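Local coordinates for protein beta-ketothiolase BktB (Ralstonia eutropha, PDB 4NZS) that catalyses the condensation of acetyl-CoA with propionyl-CoA to beta-ketovaleryl-CoA, or with a second acetyl-CoA to acetoacetyl-CoA, at residues A171-I176 and P292-I297; A302-L307 and K335-D340. All coordinates share one frame; numbering follows the deposited sequence.

Interaction 1 (A171-I176 and P292-I297)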
loop_
_atom_site.group_PDB
_atom_site.type_symbol
_atom_site.label_atom_id
_atom_site.label_comp_id
_atom_site.label_asym_id
_atom_site.label_seq_id
_atom_site.Cartn_x
_atom_site.Cartn_y
_atom_site.Cartn_z
ATOM N N ALA A 171 23.949 5.269 29.885
ATOM C CA ALA A 171 24.497 4.159 30.656
ATOM C C ALA A 171 26.011 4.339 30.819
ATOM O O ALA A 171 26.557 4.063 31.891
ATOM C CB ALA A 171 24.189 2.839 29.979
ATOM N N LYS A 172 26.664 4.806 29.754
ATOM C CA LYS A 172 28.092 5.086 29.791
ATOM C C LYS A 172 28.394 6.400 30.537
ATOM O O LYS A 172 29.339 6.476 31.340
ATOM C CB LYS A 172 28.678 5.115 28.371
ATOM C CG LYS A 172 29.606 6.292 28.107
ATOM C CD LYS A 172 30.733 5.952 27.144
ATOM C CE LYS A 172 31.693 7.128 27.031
ATOM N NZ LYS A 172 32.432 7.089 25.750
ATOM N N GLU A 173 27.578 7.412 30.324
ATOM C CA GLU A 173 27.840 8.695 30.940
ATOM C C GLU A 173 27.817 8.588 32.447
ATOM O O GLU A 173 28.541 9.286 33.125
ATOM C CB GLU A 173 26.838 9.737 30.475
ATOM C CG GLU A 173 27.071 11.111 31.065
ATOM C CD GLU A 173 26.259 12.180 30.377
ATOM O OE1 GLU A 173 25.401 11.834 29.551
ATOM O OE2 GLU A 173 26.481 13.371 30.652
ATOM N N TYR A 174 26.925 7.763 32.966
ATOM C CA TYR A 174 26.809 7.550 34.396
ATOM C C TYR A 174 27.359 6.212 34.889
ATOM O O TYR A 174 27.208 5.859 36.047
ATOM C CB TYR A 174 25.353 7.715 34.804
ATOM C CG TYR A 174 24.832 9.085 34.486
ATOM C CD1 TYR A 174 24.732 9.523 33.189
ATOM C CD2 TYR A 174 24.478 9.951 35.491
ATOM C CE1 TYR A 174 24.268 10.779 32.900
ATOM C CE2 TYR A 174 24.011 11.209 35.207
ATOM C CZ TYR A 174 23.915 11.615 33.913
ATOM O OH TYR A 174 23.451 12.868 33.657
ATOM N N ASP A 175 27.990 5.463 34.002
ATOM C CA ASP A 175 28.508 4.153 34.361
ATOM C C ASP A 175 27.492 3.189 34.977
ATOM O O ASP A 175 27.764 2.571 35.994
ATOM C CB ASP A 175 29.739 4.264 35.259
ATOM C CG ASP A 175 30.448 2.935 35.425
ATOM O OD1 ASP A 175 29.965 1.933 34.869
ATOM O OD2 ASP A 175 31.482 2.880 36.112
ATOM N N ILE A 176 26.318 3.066 34.372
ATOM C CA ILE A 176 25.381 2.048 34.819
ATOM C C ILE A 176 25.679 0.807 34.010
ATOM O O ILE A 176 25.457 0.759 32.812
ATOM C CB ILE A 176 23.921 2.475 34.609
ATOM C CG1 ILE A 176 23.554 3.599 35.574
ATOM C CG2 ILE A 176 22.980 1.298 34.790
ATOM C CD1 ILE A 176 23.767 4.978 35.009
ATOM N N PRO A 292 19.427 15.424 23.282
ATOM C CA PRO A 292 18.793 14.390 22.461
ATOM C C PRO A 292 19.541 13.079 22.497
ATOM O O PRO A 292 18.914 12.024 22.651
ATOM C CB PRO A 292 18.882 14.957 21.039
ATOM C CG PRO A 292 19.024 16.429 21.214
ATOM C CD PRO A 292 19.708 16.656 22.517
ATOM N N LYS A 293 20.870 13.145 22.345
ATOM C CA LYS A 293 21.701 11.943 22.418
ATOM C C LYS A 293 21.687 11.309 23.822
ATOM O O LYS A 293 22.182 10.199 24.000
ATOM C CB LYS A 293 23.136 12.200 21.925
ATOM C CG LYS A 293 23.399 11.889 20.453
ATOM C CD LYS A 293 24.905 11.787 20.155
ATOM C CE LYS A 293 25.183 11.362 18.713
ATOM N NZ LYS A 293 26.573 10.871 18.494
ATOM N N ALA A 294 21.119 11.986 24.812
ATOM C CA ALA A 294 20.907 11.378 26.134
ATOM C C ALA A 294 19.533 11.783 26.702
ATOM O O ALA A 294 19.355 12.117 27.887
ATOM C CB ALA A 294 22.039 11.787 27.067
ATOM N N MET A 295 18.507 11.662 25.895
ATOM C CA MET A 295 17.233 12.196 26.307
ATOM C C MET A 295 16.799 11.497 27.582
ATOM O O MET A 295 15.973 12.003 28.314
ATOM C CB MET A 295 16.203 12.038 25.202
ATOM C CG MET A 295 15.993 10.611 24.755
ATOM S SD MET A 295 14.650 9.872 25.669
ATOM C CE MET A 295 14.994 8.134 25.494
ATOM N N GLY A 296 17.395 10.340 27.843
ATOM C CA GLY A 296 17.000 9.458 28.922
ATOM C C GLY A 296 17.100 10.035 30.319
ATOM O O GLY A 296 16.427 9.577 31.220
ATOM N N ILE A 297 17.832 11.145 30.522
ATOM C CA ILE A 297 17.954 11.855 31.843
ATOM C C ILE A 297 17.114 13.136 32.083
ATOM O O ILE A 297 17.224 13.886 33.134
ATOM C CB ILE A 297 19.409 12.212 32.178
ATOM C CG1 ILE A 297 20.236 12.375 30.912
ATOM C CG2 ILE A 297 20.025 11.167 33.084
ATOM C CD1 ILE A 297 20.719 13.787 30.697
#
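The phenol end of Y174 meets the branched side chain of I297, and this is the more closely packed part of the contact. CG2 of I297 lies 3.9 Å from OH of Y174 and 4.0 Å from its CZ, while CD1 of I297 comes within 4.1 Å of the same OH. With chi1 at -60° the ring is swung to the side of the backbone N, and its hydroxyl end comes up to I297. V170 also packs on I297 and on A294. The loose side belongs to E173, an exposed residue whose extended chain (chi1 -179°, CG anti to the backbone N) brings OE1 to within 4.2 Å of CB of A294, a marginal approach. Helix 163-173 ends here in a Schellman motif, with D175 as C-prime, and is joined to the loop between strand 280-289 and helix 299-310; N169 hydrogen-bonds to the backbone O of K293 in that loop. The I297 side chain is about 7 Å from that of C385, a predicted proton acceptor. No hydrogen bond joins 171-176 to 292-297, so the two meet through van der Waals packing, with the carboxylate at its exposed margin.

Interaction 2 (A302-L307 and K335-D340)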
loop_
_atom_site.group_PDB
_atom_site.type_symbol
_atom_site.label_atom_id
_atom_site.label_comp_id
_atom_site.label_asym_id
_atom_site.label_seq_id
_atom_site.Cartn_x
_atom_site.Cartn_y
_atom_site.Cartn_z
ATOM N N ALA A 302 14.180 17.893 35.050
ATOM C CA ALA A 302 12.810 18.305 35.281
ATOM C C ALA A 302 12.413 18.145 36.736
ATOM O O ALA A 302 11.689 18.956 37.289
ATOM C CB ALA A 302 11.876 17.511 34.394
ATOM N N THR A 303 12.861 17.036 37.317
ATOM C CA THR A 303 12.573 16.707 38.702
ATOM C C THR A 303 13.186 17.747 39.619
ATOM O O THR A 303 12.576 18.151 40.608
ATOM C CB THR A 303 13.119 15.316 39.077
ATOM O OG1 THR A 303 12.415 14.309 38.341
ATOM C CG2 THR A 303 12.949 15.062 40.567
ATOM N N LYS A 304 14.399 18.183 39.291
ATOM C CA LYS A 304 15.055 19.177 40.115
ATOM C C LYS A 304 14.202 20.424 40.049
ATOM O O LYS A 304 13.890 21.009 41.073
ATOM C CB LYS A 304 16.435 19.523 39.554
ATOM C CG LYS A 304 17.542 18.523 39.831
ATOM C CD LYS A 304 18.866 18.987 39.239
ATOM C CE LYS A 304 19.171 18.315 37.908
ATOM N NZ LYS A 304 19.946 19.165 36.959
ATOM N N ILE A 305 13.759 20.789 38.852
ATOM C CA ILE A 305 12.978 22.012 38.733
ATOM C C ILE A 305 11.656 21.980 39.493
ATOM O O ILE A 305 11.246 22.961 40.086
ATOM C CB ILE A 305 12.699 22.378 37.274
ATOM C CG1 ILE A 305 14.002 22.562 36.514
ATOM C CG2 ILE A 305 11.885 23.654 37.196
ATOM C CD1 ILE A 305 13.810 23.170 35.146
ATOM N N ALA A 306 10.974 20.854 39.445
ATOM C CA ALA A 306 9.649 20.742 40.015
ATOM C C ALA A 306 9.752 20.877 41.505
ATOM O O ALA A 306 8.890 21.461 42.134
ATOM C CB ALA A 306 9.005 19.422 39.640
ATOM N N LEU A 307 10.798 20.298 42.074
ATOM C CA LEU A 307 10.920 20.279 43.513
ATOM C C LEU A 307 11.015 21.683 44.055
ATOM O O LEU A 307 10.260 22.073 44.933
ATOM C CB LEU A 307 12.186 19.534 43.884
ATOM C CG LEU A 307 12.089 18.042 43.648
ATOM C CD1 LEU A 307 13.399 17.362 43.984
ATOM C CD2 LEU A 307 10.955 17.486 44.486
ATOM N N LYS A 335 20.044 7.523 40.522
ATOM C CA LYS A 335 21.349 7.891 41.042
ATOM C C LYS A 335 21.518 9.402 41.097
ATOM O O LYS A 335 21.499 9.979 42.170
ATOM C CB LYS A 335 22.397 7.245 40.149
ATOM C CG LYS A 335 23.861 7.604 40.373
ATOM C CD LYS A 335 24.697 6.428 39.851
ATOM C CE LYS A 335 26.162 6.743 39.692
ATOM N NZ LYS A 335 26.429 7.448 38.409
ATOM N N ALA A 336 21.647 10.059 39.951
ATOM C CA ALA A 336 21.868 11.501 39.932
ATOM C C ALA A 336 20.983 12.250 40.956
ATOM O O ALA A 336 21.445 13.200 41.570
ATOM C CB ALA A 336 21.679 12.046 38.521
ATOM N N LEU A 337 19.743 11.803 41.154
ATOM C CA LEU A 337 18.857 12.324 42.203
ATOM C C LEU A 337 18.950 11.655 43.594
ATOM O O LEU A 337 18.250 12.048 44.521
ATOM C CB LEU A 337 17.400 12.209 41.745
ATOM C CG LEU A 337 17.022 12.997 40.489
ATOM C CD1 LEU A 337 15.570 12.717 40.105
ATOM C CD2 LEU A 337 17.273 14.483 40.676
ATOM N N GLY A 338 19.789 10.647 43.769
ATOM C CA GLY A 338 19.839 9.948 45.043
ATOM C C GLY A 338 18.426 9.670 45.515
ATOM O O GLY A 338 17.939 10.262 46.488
ATOM N N LEU A 339 17.742 8.807 44.775
ATOM C CA LEU A 339 16.413 8.348 45.162
ATOM C C LEU A 339 16.571 7.040 45.868
ATOM O O LEU A 339 17.579 6.360 45.692
ATOM C CB LEU A 339 15.536 8.167 43.935
ATOM C CG LEU A 339 15.502 9.372 43.007
ATOM C CD1 LEU A 339 14.507 9.098 41.897
ATOM C CD2 LEU A 339 15.137 10.648 43.760
ATOM N N ASP A 340 15.601 6.677 46.681
ATOM C CA ASP A 340 15.698 5.392 47.341
ATOM C C ASP A 340 15.055 4.269 46.504
ATOM O O ASP A 340 13.840 4.227 46.333
ATOM C CB ASP A 340 15.088 5.410 48.725
ATOM C CG ASP A 340 15.242 4.086 49.398
ATOM O OD1 ASP A 340 16.405 3.628 49.505
ATOM O OD2 ASP A 340 14.217 3.479 49.750
#
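L337 reaches from the C-terminal end of helix 327-336 onto the flank of helix 299-310, where T303 and K304 receive it. Its CB points toward that helix, and with CG anti to the carbonyl carbon (chi1 -62°) the fork of the side chain is carried across to it. From CG the two methyls part. CD1 goes to T303, 3.5 Å from CG2, 3.7 Å from CB and 3.9 Å from OG1, so it covers the threonine's branch point as well as its methyl. CD2 goes to the neighbouring residue and lies 4.1 Å from CG of K304, touching the aliphatic root of a lysine whose chain bends farther out, at chi3 and chi4. Both pairs meet at a slant. OG1 of T303 is hydrogen-bonded to the backbone O of P299, one turn back, so its polar need is met within the helix while CD1 of L337 packs against the carbon branch. T303 is buried and also packs on L381 and T383, whereas K304 lies on the exposed side. V300, one turn before K304, adds to the bed for L337 and also touches A336. Beyond L337 the chain turns at G338, which has positive phi, and leaves the helix through a Schellman motif. Helix 299-310 is the crossover between strands 280-289 and 319-322 in the C-terminal half of the thiolase fold: it rests on strand 379-386 of that half's sheet, and the leucine just after helix 327-336 is laid against its flank.

From the N terminus, the chain first passes through helix 163-173 and its end at 171-176. Interaction 1 closes a long loop of 115 intervening residues when 292-297 returns to that end after strand 280-289, joining the N-terminal and C-terminal thiolase family regions. Helix 299-310 follows, and interaction 2 closes a loop of 27 residues when 335-340 comes back to it, entirely within the C-terminal region. The two loops lie in series, neither nested nor crossed. They nevertheless touch: K335 NZ probably hydrogen-bonds to Y174 O, and A336 packs on the Y174 ring, so the ends of helices 163-173 and 327-336 meet.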